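Local coordinates for decapping nuclease RAI1 (Candida albicans, PDB 5BUD), which hydrolyses NAD caps and 5'-triphosphate ends of RNA as a metal-dependent nuclease, and directly stabilises and stimulates the exoribonuclease RAT1, at residues E22-A27 with K94-D99; A76-L81 with Q131-S136; I210-G215 with L219-E224; Y243-T248 with C270-M275. One frame throughout, in Å; residues are numbered along the deposited sequence.

Contact 1: E22-A27 with K94-D99; sequences ELFSYA and KKISSD
The ring of Phe24 meets Ile96 at its edge. The methyl CD1 of Ile96 lies near the ring plane, 4.1 Å from Phe24 CE1, and segment 94-99 puts nothing over either face; another ring, that of Tyr88 from helix 78-92, meets Phe24 with the planes about 30° apart. The Phe24 and Ile96 side chains cross at about a right angle. Leu23 makes the closer approach: its CD1 and Ile96 CG2 come tip to tip at 3.7 Å. The same Leu23 CD1 is 4.1 Å from Ile96 CD1, so both branches of the isoleucine are used.

Two torsions explain this reach. CG2 of Ile96 stands opposite the backbone N, while the other branch runs on extended (chi2 160°) to bring CD1 to the aromatic edge. No hydrogen bond crosses the contact, and only 106 Å² is buried, both sides summed. The backbones stay well apart, with the CA atoms of Leu23 and Ile96 8.9 Å from each other.

That two successive residues of one strand serve a single partner follows from a classic beta bulge: Leu23 and Phe24 both face Val209 of the neighbouring strand, and Leu23 has the helix-like psi of -52° that such a bulge places at its first position. Strand 21-28 therefore turns both side chains toward the loop between helix 78-92 and strand 100-103. Ile96 also rests on Val220 of strand 217-228, and Phe24 on Ala84 of helix 78-92, which places the contact where that helix, its following loop and the two strands converge.

Contact 2: A76-L81 with Q131-S136; sequences ADFNSL and QLFIKS
Phe78, in the first turn of helix 78-92, presses its ring against strand 131-136 and supplies half of the 186 Å² buried here; Asp77 holds the N-cap position just before it. The tightest point is polar on one side only: the carbonyl oxygen of Ile134 lies in the ring plane at the edge, 3.2 Å from Phe78 CE2. Beside it, Lys135 CB approaches Phe78 CD2 obliquely at 3.7 Å. Farther round the ring, Phe78 CE1 comes to 4.0 Å from Phe133 CD1, which it meets at the edge of the Phe133 ring. Phe78 reaches this position with chi1 at -114°, well away from a staggered value, consistent with a ring steered by its surroundings.

Looser packing marks the start of segment 76-81. Ala76 is exposed, and its CB points to the strand yet stays 6.5 Å away. The buried Lys135 chain, by contrast, bends at chi3 and chi4 away from the ring, and its NZ is held by a hydrogen bond to Ser136 O (3.1 Å) and a salt bridge to Asp138.

Phe103 of strand 100-103 meets Phe78 edge-to-face, adding a further ring to the cluster. The Ile134 carbonyl also accepts a hydrogen bond from Thr102 OG1, so the aromatic edge is an additional neighbour to an oxygen already bonded. Its in-plane position is consistent with a weak electrostatic attraction to the slightly positive ring hydrogens, within a contact otherwise held by apolar packing.

Contact 3: I210-G215 with L219-E224; sequences IRTGIG and LVLAGE. With MN (manganese (II) ion), chain F.
Four backbone hydrogen bonds join Ile210 and Thr212 to Leu221 and Leu219, each pair bonding in both directions. Ile210 N reaches Leu221 O at 2.9 Å and Leu221 N returns to Ile210 O; Thr212 N meets Leu219 O at 2.8 Å, and Leu219 N returns to Thr212 O. Arg211 and Val220 form the non-hydrogen-bonded pair between them, with CA atoms 4.4 Å apart. There Val220 CA approaches Ile210 O at 3.1 Å in a CA-H...O contact.

Packing follows from this antiparallel register. Ile210, Thr212, Leu219 and Leu221 share one face, where Ile210 CG1 lies 4.1 Å from Leu221 CB; a chi1 of 65° places CG1 between the backbone N and carbonyl carbon, and also brings it near Leu221 O. Beyond the last bonded pair, Leu219 CD1 touches Ile214 CG2 at 4.3 Å. On the other face, Arg211 passes Val220, and its guanidinium is bonded to Ser97.

At the far end of segment 219-224, Glu224 OE1 binds a manganese ion at 2.3 Å. Water 1 bridges that ion to Glu224 O, and Asp226 and OP2 of U1 of chain C also bind it.

The two strands are arms of a beta hairpin, their short segments at 134°. Strand 21-28 continues the sheet beside 205-214, strands 100-103 and 243-250 pair with 217-228, and helix 322-339 covers Ile214 and Leu219 through Tyr329.

Contact 4: Y243-T248 with C270-M275; sequences YVELKT and CQCFLM. With MN (manganese (II) ion), chain E; nucleotides of chain C.
Glu245 and Lys247 are the acidic residue and lysine of the (D/E)XK signature of this PD-(D/E)XK nuclease, and Gln271 of helix 255-275 joins them at the metal site. The strand and helix segments run nearly antiparallel, at 167°, and three side-chain pairs span the gap.

Lys247 NZ donates to Gln271 OE1 at 2.9 Å. The bond comes in from the flank of the amide carbonyl, with a C=O...N angle of 112°, and the two side chains arrive from opposite directions. The same ammonium forms a salt bridge with Glu245 OE1 at 3.2 Å, from above the carboxylate plane, and a hydrogen bond to U1 OP1 of chain C at 2.7 Å. Gripped by three oxygens, NZ is fixed between protein and RNA.

Glu245 runs with CG opposite its backbone N and then bends at chi2, which carries OE1 to the manganese ion at 2.1 Å. Leu246 contributes its backbone O at 2.2 Å; Asp226, water 2 and both OP1 and OP2 of U1 of chain C bring the ligands to six. Where the glutamate turns, its aliphatic part packs on the helix, Glu245 CB lying 3.5 Å from Cys272 SG.

Gln271 crosses Glu245 at about a right angle, the amide and carboxylate planes 46° apart, and its NE2 gives a weak hydrogen bond to U1 OP3 of chain C. One nucleotide farther along the RNA, Thr248 OG1 donates to U2 OP1 of chain C at 2.7 Å.

Overall arrangement
Contacts 2 and 3 are buried, whereas contacts 1 and 4 are partly buried, contact 1 lying toward the periphery with its centre about 17 Å from the chain centre and contact 4 nearest, its centre at about 8 Å. Contact 2 uses the start of helix 78-92 and contact 1 the loop that follows that helix; both rely on apolar side chains without cross-segment hydrogen bonds. Contact 3 is backbone-bonded sheet, whose strand 217-228 pairs with strand 243-250 of contact 4. Ser97 to Arg211 links contacts 1 and 3, while Ile210 packs on Leu274 between 3 and 4. Charge and metal gather where contacts 3 and 4 meet: U1 OP2 of chain C bridges their two manganese ions.

Contact 1: E22-A27 with K94-D99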
# COMPACT_ATOMS: atom_id res chain seq x y z
N GLU A 22 -7.62 7.14 -11.30
CA GLU A 22 -6.91 8.13 -10.52
C GLU A 22 -7.73 9.42 -10.53
O GLU A 22 -8.20 9.83 -11.58
CB GLU A 22 -5.54 8.41 -11.11
CG GLU A 22 -4.76 9.49 -10.37
CD GLU A 22 -3.32 9.57 -10.81
OE1 GLU A 22 -2.58 8.57 -10.64
OE2 GLU A 22 -2.92 10.63 -11.32
N LEU A 23 -7.83 10.07 -9.37
CA LEU A 23 -8.45 11.38 -9.23
C LEU A 23 -7.37 12.45 -9.33
O LEU A 23 -7.51 13.39 -10.11
CB LEU A 23 -9.18 11.50 -7.88
CG LEU A 23 -10.29 10.46 -7.61
CD1 LEU A 23 -10.95 10.67 -6.25
CD2 LEU A 23 -11.33 10.46 -8.73
N PHE A 24 -6.32 12.32 -8.53
CA PHE A 24 -5.18 13.22 -8.58
C PHE A 24 -3.99 12.53 -7.95
O PHE A 24 -4.09 11.37 -7.53
CB PHE A 24 -5.50 14.54 -7.82
CG PHE A 24 -5.82 14.33 -6.36
CD1 PHE A 24 -7.10 14.11 -5.95
CD2 PHE A 24 -4.81 14.32 -5.41
CE1 PHE A 24 -7.40 13.88 -4.63
CE2 PHE A 24 -5.10 14.11 -4.07
CZ PHE A 24 -6.39 13.88 -3.68
N SER A 25 -2.87 13.25 -7.85
CA SER A 25 -1.68 12.79 -7.20
C SER A 25 -1.03 13.90 -6.40
O SER A 25 -1.35 15.07 -6.59
CB SER A 25 -0.67 12.30 -8.22
OG SER A 25 -0.41 13.33 -9.15
N TYR A 26 -0.09 13.51 -5.55
CA TYR A 26 0.74 14.42 -4.82
C TYR A 26 2.02 13.65 -4.52
O TYR A 26 2.15 12.49 -4.95
CB TYR A 26 0.01 14.97 -3.58
CG TYR A 26 -0.37 13.99 -2.49
CD1 TYR A 26 -1.41 13.10 -2.66
CD2 TYR A 26 0.27 14.01 -1.27
CE1 TYR A 26 -1.78 12.21 -1.66
CE2 TYR A 26 -0.08 13.13 -0.26
CZ TYR A 26 -1.12 12.23 -0.46
OH TYR A 26 -1.45 11.37 0.56
N ALA A 27 2.97 14.25 -3.79
CA ALA A 27 4.28 13.68 -3.67
C ALA A 27 4.89 14.03 -2.33
O ALA A 27 4.41 14.94 -1.64
CB ALA A 27 5.15 14.17 -4.82
N LYS A 94 -16.44 21.05 -5.56
CA LYS A 94 -17.30 19.98 -5.10
C LYS A 94 -16.48 18.92 -4.35
O LYS A 94 -15.33 18.66 -4.70
CB LYS A 94 -17.95 19.36 -6.33
CG LYS A 94 -19.08 18.40 -6.06
CD LYS A 94 -19.20 17.37 -7.17
CE LYS A 94 -19.26 18.00 -8.56
NZ LYS A 94 -18.96 16.99 -9.61
N LYS A 95 -17.08 18.30 -3.33
CA LYS A 95 -16.42 17.20 -2.62
C LYS A 95 -16.32 15.93 -3.50
O LYS A 95 -17.15 15.70 -4.39
CB LYS A 95 -17.11 16.89 -1.29
CG LYS A 95 -18.40 16.10 -1.44
CD LYS A 95 -18.71 15.27 -0.20
CE LYS A 95 -19.89 15.78 0.58
NZ LYS A 95 -20.36 14.76 1.55
N ILE A 96 -15.31 15.10 -3.24
CA ILE A 96 -15.17 13.82 -3.96
C ILE A 96 -16.31 12.92 -3.51
O ILE A 96 -16.65 12.87 -2.33
CB ILE A 96 -13.84 13.13 -3.60
CG1 ILE A 96 -12.65 13.92 -4.13
CG2 ILE A 96 -13.81 11.70 -4.14
CD1 ILE A 96 -11.34 13.60 -3.44
N SER A 97 -16.88 12.16 -4.42
CA SER A 97 -17.98 11.32 -4.01
C SER A 97 -17.44 9.95 -3.64
O SER A 97 -16.78 9.29 -4.45
CB SER A 97 -19.05 11.23 -5.09
OG SER A 97 -18.64 10.37 -6.12
N SER A 98 -17.72 9.52 -2.42
CA SER A 98 -17.24 8.23 -1.94
C SER A 98 -17.90 7.94 -0.62
O SER A 98 -18.39 8.88 0.08
CB SER A 98 -15.71 8.26 -1.75
OG SER A 98 -15.17 7.04 -1.29
N ASP A 99 -17.89 6.67 -0.24
CA ASP A 99 -18.34 6.25 1.09
C ASP A 99 -17.21 6.19 2.09
O ASP A 99 -17.39 6.52 3.29
CB ASP A 99 -19.01 4.90 0.97
CG ASP A 99 -20.22 4.97 0.06
OD1 ASP A 99 -20.30 4.19 -0.89
OD2 ASP A 99 -21.07 5.86 0.29

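Contact 2: A76-L81 with Q131-S136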
# COMPACT_ATOMS: atom_id res chain seq x y z
N ALA A 76 1.47 6.65 7.48
CA ALA A 76 0.53 7.29 6.58
C ALA A 76 0.02 8.60 7.22
O ALA A 76 -0.36 8.64 8.39
CB ALA A 76 -0.63 6.37 6.24
N ASP A 77 0.02 9.65 6.41
CA ASP A 77 -0.18 11.01 6.89
C ASP A 77 -1.51 11.57 6.44
O ASP A 77 -1.64 12.05 5.33
CB ASP A 77 0.95 11.89 6.36
CG ASP A 77 0.89 13.29 6.91
OD1 ASP A 77 0.20 13.50 7.90
OD2 ASP A 77 1.52 14.18 6.34
N PHE A 78 -2.52 11.52 7.29
CA PHE A 78 -3.81 12.08 6.89
C PHE A 78 -3.82 13.58 6.68
O PHE A 78 -4.57 14.08 5.82
CB PHE A 78 -4.94 11.65 7.84
CG PHE A 78 -5.96 10.77 7.18
CD1 PHE A 78 -6.89 11.32 6.32
CD2 PHE A 78 -6.00 9.42 7.40
CE1 PHE A 78 -7.84 10.52 5.68
CE2 PHE A 78 -6.95 8.62 6.79
CZ PHE A 78 -7.86 9.17 5.93
N ASN A 79 -3.03 14.32 7.45
CA ASN A 79 -2.91 15.78 7.25
C ASN A 79 -2.65 16.11 5.80
O ASN A 79 -3.40 16.87 5.18
CB ASN A 79 -1.79 16.37 8.10
CG ASN A 79 -1.80 17.88 8.12
OD1 ASN A 79 -1.28 18.53 7.21
ND2 ASN A 79 -2.38 18.46 9.18
N SER A 80 -1.59 15.52 5.25
CA SER A 80 -1.19 15.81 3.88
C SER A 80 -2.21 15.30 2.88
O SER A 80 -2.49 15.97 1.89
CB SER A 80 0.23 15.31 3.58
OG SER A 80 0.35 13.90 3.65
N LEU A 81 -2.83 14.15 3.15
CA LEU A 81 -3.82 13.65 2.22
C LEU A 81 -5.01 14.60 2.19
O LEU A 81 -5.51 14.93 1.14
CB LEU A 81 -4.26 12.23 2.61
CG LEU A 81 -5.46 11.63 1.84
CD1 LEU A 81 -5.24 11.61 0.33
CD2 LEU A 81 -5.76 10.22 2.35
N GLN A 131 -19.10 10.77 5.07
CA GLN A 131 -18.07 9.81 4.70
C GLN A 131 -17.37 9.21 5.90
O GLN A 131 -17.37 9.79 6.97
CB GLN A 131 -17.03 10.47 3.79
CG GLN A 131 -17.70 11.10 2.59
CD GLN A 131 -16.76 11.79 1.65
OE1 GLN A 131 -15.96 12.63 2.05
NE2 GLN A 131 -16.91 11.49 0.37
N LEU A 132 -16.76 8.05 5.69
CA LEU A 132 -15.94 7.37 6.68
C LEU A 132 -14.48 7.55 6.36
O LEU A 132 -14.00 7.14 5.30
CB LEU A 132 -16.22 5.88 6.66
CG LEU A 132 -17.60 5.40 7.05
CD1 LEU A 132 -17.52 3.90 7.11
CD2 LEU A 132 -18.06 5.98 8.37
N PHE A 133 -13.77 8.17 7.29
CA PHE A 133 -12.36 8.36 7.21
C PHE A 133 -11.70 7.26 8.07
O PHE A 133 -12.01 7.12 9.27
CB PHE A 133 -12.00 9.77 7.70
CG PHE A 133 -12.50 10.85 6.79
CD1 PHE A 133 -11.72 11.29 5.73
CD2 PHE A 133 -13.78 11.38 6.94
CE1 PHE A 133 -12.18 12.26 4.86
CE2 PHE A 133 -14.25 12.35 6.07
CZ PHE A 133 -13.46 12.80 5.04
N ILE A 134 -10.81 6.47 7.44
CA ILE A 134 -10.24 5.32 8.09
C ILE A 134 -8.72 5.40 8.10
O ILE A 134 -8.09 5.62 7.06
CB ILE A 134 -10.75 3.99 7.45
CG1 ILE A 134 -12.28 3.88 7.51
CG2 ILE A 134 -10.20 2.78 8.19
CD1 ILE A 134 -12.84 2.61 6.86
N LYS A 135 -8.13 5.29 9.29
CA LYS A 135 -6.71 5.32 9.46
C LYS A 135 -6.31 4.27 10.45
O LYS A 135 -7.13 3.70 11.18
CB LYS A 135 -6.19 6.70 9.94
CG LYS A 135 -6.25 6.92 11.44
CD LYS A 135 -5.77 8.31 11.86
CE LYS A 135 -4.28 8.50 11.73
NZ LYS A 135 -3.59 7.85 12.84
N SER A 136 -5.02 3.98 10.43
CA SER A 136 -4.48 2.97 11.30
C SER A 136 -4.24 3.57 12.67
O SER A 136 -4.00 4.79 12.82
CB SER A 136 -3.16 2.44 10.72
OG SER A 136 -2.69 1.36 11.52

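Contact 3: I210-G215 with L219-E224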
# COMPACT_ATOMS: atom_id res chain seq x y z
N ILE A 210 -6.96 7.43 -5.79
CA ILE A 210 -7.85 6.82 -6.76
C ILE A 210 -9.24 6.65 -6.16
O ILE A 210 -9.39 6.56 -4.94
CB ILE A 210 -7.34 5.45 -7.24
CG1 ILE A 210 -7.31 4.42 -6.10
CG2 ILE A 210 -5.93 5.57 -7.80
CD1 ILE A 210 -7.65 3.05 -6.58
N ARG A 211 -10.23 6.64 -7.04
CA ARG A 211 -11.59 6.27 -6.71
C ARG A 211 -11.82 4.85 -7.29
O ARG A 211 -11.45 4.60 -8.42
CB ARG A 211 -12.55 7.26 -7.35
CG ARG A 211 -14.00 7.19 -6.89
CD ARG A 211 -14.76 8.42 -7.38
NE ARG A 211 -16.18 8.47 -6.98
CZ ARG A 211 -17.18 7.85 -7.61
NH1 ARG A 211 -16.95 7.09 -8.69
NH2 ARG A 211 -18.42 7.98 -7.17
N THR A 212 -12.41 3.96 -6.51
CA THR A 212 -12.76 2.60 -6.97
C THR A 212 -14.04 2.19 -6.24
O THR A 212 -14.68 2.99 -5.55
CB THR A 212 -11.59 1.61 -6.73
OG1 THR A 212 -11.81 0.34 -7.41
CG2 THR A 212 -11.37 1.39 -5.23
N GLY A 213 -14.46 0.94 -6.43
CA GLY A 213 -15.65 0.47 -5.77
C GLY A 213 -15.69 -1.04 -5.76
O GLY A 213 -14.91 -1.68 -6.47
N ILE A 214 -16.57 -1.58 -4.94
CA ILE A 214 -16.91 -3.01 -4.96
C ILE A 214 -18.32 -3.13 -4.44
O ILE A 214 -18.70 -2.42 -3.49
CB ILE A 214 -15.92 -3.87 -4.14
CG1 ILE A 214 -16.32 -5.34 -4.20
CG2 ILE A 214 -15.80 -3.39 -2.70
CD1 ILE A 214 -15.20 -6.26 -3.75
N GLY A 215 -19.13 -3.96 -5.10
CA GLY A 215 -20.56 -4.00 -4.83
C GLY A 215 -21.14 -2.61 -5.07
O GLY A 215 -20.86 -2.00 -6.09
N LEU A 219 -15.01 3.70 -2.75
CA LEU A 219 -13.81 3.94 -1.94
C LEU A 219 -12.82 4.81 -2.65
O LEU A 219 -12.59 4.62 -3.83
CB LEU A 219 -13.11 2.64 -1.59
CG LEU A 219 -13.96 1.64 -0.80
CD1 LEU A 219 -14.47 0.60 -1.78
CD2 LEU A 219 -13.12 1.00 0.30
N VAL A 220 -12.21 5.73 -1.90
CA VAL A 220 -11.06 6.49 -2.36
C VAL A 220 -9.85 5.99 -1.58
O VAL A 220 -9.89 5.93 -0.36
CB VAL A 220 -11.32 7.99 -2.12
CG1 VAL A 220 -10.04 8.82 -2.33
CG2 VAL A 220 -12.44 8.43 -3.05
N LEU A 221 -8.80 5.60 -2.29
CA LEU A 221 -7.58 5.04 -1.66
C LEU A 221 -6.39 5.86 -2.08
O LEU A 221 -6.23 6.15 -3.28
CB LEU A 221 -7.30 3.61 -2.13
CG LEU A 221 -8.42 2.59 -1.96
CD1 LEU A 221 -8.00 1.26 -2.53
CD2 LEU A 221 -8.85 2.46 -0.51
N ALA A 222 -5.53 6.19 -1.11
CA ALA A 222 -4.25 6.83 -1.39
C ALA A 222 -3.17 5.77 -1.32
O ALA A 222 -3.12 5.01 -0.37
CB ALA A 222 -3.98 7.96 -0.40
N GLY A 223 -2.31 5.70 -2.33
CA GLY A 223 -1.23 4.75 -2.31
C GLY A 223 -0.02 5.22 -3.07
O GLY A 223 -0.12 5.93 -4.07
N GLU A 224 1.12 4.78 -2.60
CA GLU A 224 2.37 5.18 -3.17
C GLU A 224 2.66 4.30 -4.39
O GLU A 224 2.36 3.12 -4.38
CB GLU A 224 3.43 5.10 -2.10
CG GLU A 224 4.77 5.68 -2.47
CD GLU A 224 5.82 4.61 -2.66
OE1 GLU A 224 5.44 3.41 -2.66
OE2 GLU A 224 7.01 4.97 -2.80
MN MN F . 6.46 1.40 -3.15
O HOH W 1 4.01 0.90 -3.70

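Contact 4: Y243-T248 with C270-M275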
# COMPACT_ATOMS: atom_id res chain seq x y z
N TYR A 243 1.12 2.40 -14.45
CA TYR A 243 1.90 2.29 -13.22
C TYR A 243 2.44 0.88 -13.00
O TYR A 243 1.87 -0.10 -13.49
CB TYR A 243 1.06 2.72 -12.01
CG TYR A 243 0.68 4.19 -11.94
CD1 TYR A 243 1.46 5.17 -12.52
CD2 TYR A 243 -0.44 4.60 -11.23
CE1 TYR A 243 1.10 6.52 -12.43
CE2 TYR A 243 -0.79 5.93 -11.13
CZ TYR A 243 -0.02 6.89 -11.74
OH TYR A 243 -0.38 8.22 -11.63
N VAL A 244 3.55 0.80 -12.26
CA VAL A 244 4.26 -0.43 -11.97
C VAL A 244 4.61 -0.47 -10.49
O VAL A 244 4.99 0.59 -9.87
CB VAL A 244 5.58 -0.52 -12.77
CG1 VAL A 244 6.29 -1.81 -12.49
CG2 VAL A 244 5.32 -0.34 -14.26
N GLU A 245 4.50 -1.67 -9.94
CA GLU A 245 4.97 -2.00 -8.60
C GLU A 245 6.22 -2.84 -8.68
O GLU A 245 6.27 -3.86 -9.41
CB GLU A 245 3.88 -2.76 -7.83
CG GLU A 245 4.23 -3.22 -6.43
CD GLU A 245 4.55 -2.10 -5.45
OE1 GLU A 245 5.44 -2.37 -4.60
OE2 GLU A 245 3.91 -1.00 -5.50
N LEU A 246 7.22 -2.43 -7.91
CA LEU A 246 8.48 -3.15 -7.83
C LEU A 246 8.55 -3.97 -6.56
O LEU A 246 8.06 -3.56 -5.51
CB LEU A 246 9.69 -2.17 -7.91
CG LEU A 246 9.67 -1.32 -9.18
CD1 LEU A 246 10.88 -0.39 -9.21
CD2 LEU A 246 9.70 -2.16 -10.46
N LYS A 247 9.15 -5.14 -6.67
CA LYS A 247 9.42 -6.01 -5.50
C LYS A 247 10.75 -6.67 -5.71
O LYS A 247 11.23 -6.79 -6.84
CB LYS A 247 8.34 -7.12 -5.38
CG LYS A 247 6.91 -6.63 -5.25
CD LYS A 247 6.66 -6.08 -3.87
CE LYS A 247 5.21 -5.67 -3.69
NZ LYS A 247 5.16 -4.74 -2.53
N THR A 248 11.34 -7.15 -4.62
CA THR A 248 12.48 -8.05 -4.69
C THR A 248 12.18 -9.32 -3.92
O THR A 248 11.39 -9.32 -2.99
CB THR A 248 13.80 -7.43 -4.17
OG1 THR A 248 13.68 -7.10 -2.77
CG2 THR A 248 14.16 -6.18 -4.96
N CYS A 270 -2.83 -8.27 -3.96
CA CYS A 270 -3.82 -7.52 -3.15
C CYS A 270 -3.61 -6.00 -3.28
O CYS A 270 -4.56 -5.21 -3.46
CB CYS A 270 -3.75 -7.91 -1.67
SG CYS A 270 -4.50 -9.52 -1.29
N GLN A 271 -2.35 -5.62 -3.18
CA GLN A 271 -1.94 -4.23 -3.14
C GLN A 271 -2.21 -3.56 -4.52
O GLN A 271 -2.75 -2.45 -4.61
CB GLN A 271 -0.47 -4.23 -2.66
CG GLN A 271 0.43 -3.06 -2.99
CD GLN A 271 1.90 -3.33 -2.59
OE1 GLN A 271 2.28 -4.46 -2.28
NE2 GLN A 271 2.71 -2.27 -2.58
N CYS A 272 -1.92 -4.28 -5.59
CA CYS A 272 -2.00 -3.74 -6.94
C CYS A 272 -3.39 -3.81 -7.52
O CYS A 272 -3.79 -2.89 -8.23
CB CYS A 272 -1.00 -4.45 -7.84
SG CYS A 272 0.70 -4.07 -7.40
N PHE A 273 -4.13 -4.89 -7.22
CA PHE A 273 -5.53 -4.97 -7.58
C PHE A 273 -6.33 -3.80 -6.98
O PHE A 273 -7.11 -3.18 -7.65
CB PHE A 273 -6.16 -6.31 -7.15
CG PHE A 273 -7.61 -6.45 -7.56
CD1 PHE A 273 -7.94 -6.90 -8.84
CD2 PHE A 273 -8.62 -6.07 -6.71
CE1 PHE A 273 -9.27 -7.00 -9.23
CE2 PHE A 273 -9.95 -6.15 -7.11
CZ PHE A 273 -10.27 -6.63 -8.36
N LEU A 274 -6.13 -3.51 -5.70
CA LEU A 274 -6.90 -2.43 -5.06
C LEU A 274 -6.66 -1.07 -5.73
O LEU A 274 -7.57 -0.26 -5.87
CB LEU A 274 -6.59 -2.35 -3.55
CG LEU A 274 -7.26 -3.45 -2.72
CD1 LEU A 274 -6.59 -3.65 -1.37
CD2 LEU A 274 -8.72 -3.11 -2.50
N MET A 275 -5.45 -0.87 -6.22
CA MET A 275 -4.98 0.41 -6.73
C MET A 275 -5.08 0.54 -8.26
O MET A 275 -4.75 1.57 -8.79
CB MET A 275 -3.53 0.54 -6.33
CG MET A 275 -3.08 1.94 -6.09
SD MET A 275 -3.93 2.79 -4.75
CE MET A 275 -3.23 4.34 -5.29
MN MN E . 7.47 -1.76 -4.34
P U C 2 10.77 -5.07 -1.24
OP1 U C 2 11.57 -5.42 -2.46
OP2 U C 2 9.31 -5.32 -1.25
O5' U C 2 11.32 -5.84 0.04
C5' U C 2 12.72 -5.99 0.34
C4' U C 2 12.92 -6.56 1.73
O4' U C 2 12.30 -5.70 2.73
C3' U C 2 12.32 -7.93 2.02
O3' U C 2 13.15 -8.92 1.42
C2' U C 2 12.33 -7.92 3.54
O2' U C 2 13.64 -8.03 4.07
C1' U C 2 11.86 -6.50 3.82
N1 U C 2 10.40 -6.36 3.96
C2 U C 2 9.84 -6.68 5.18
O2 U C 2 10.50 -7.08 6.13
N3 U C 2 8.47 -6.54 5.25
C4 U C 2 7.63 -6.11 4.25
O4 U C 2 6.42 -6.02 4.48
C5 U C 2 8.28 -5.79 3.02
C6 U C 2 9.61 -5.91 2.92
OP3 U C 1 5.64 -1.99 -0.73
P U C 1 6.87 -1.78 -1.55
OP1 U C 1 7.27 -3.00 -2.31
OP2 U C 1 6.79 -0.50 -2.34
O5' U C 1 7.98 -1.54 -0.42
C5' U C 1 9.19 -0.84 -0.76
C4' U C 1 10.37 -1.36 0.02
O4' U C 1 10.34 -0.82 1.37
C3' U C 1 10.49 -2.87 0.23
O3' U C 1 11.02 -3.50 -0.93
C2' U C 1 11.46 -2.91 1.40
O2' U C 1 12.78 -2.58 1.04
C1' U C 1 10.95 -1.74 2.25
N1 U C 1 9.97 -2.14 3.28
C2 U C 1 10.48 -2.68 4.44
O2 U C 1 11.67 -2.80 4.64
N3 U C 1 9.54 -3.02 5.38
C4 U C 1 8.17 -2.91 5.26
O4 U C 1 7.45 -3.27 6.20
C5 U C 1 7.71 -2.36 4.02
C6 U C 1 8.61 -2.01 3.09
O HOH W 2 9.59 -1.38 -4.29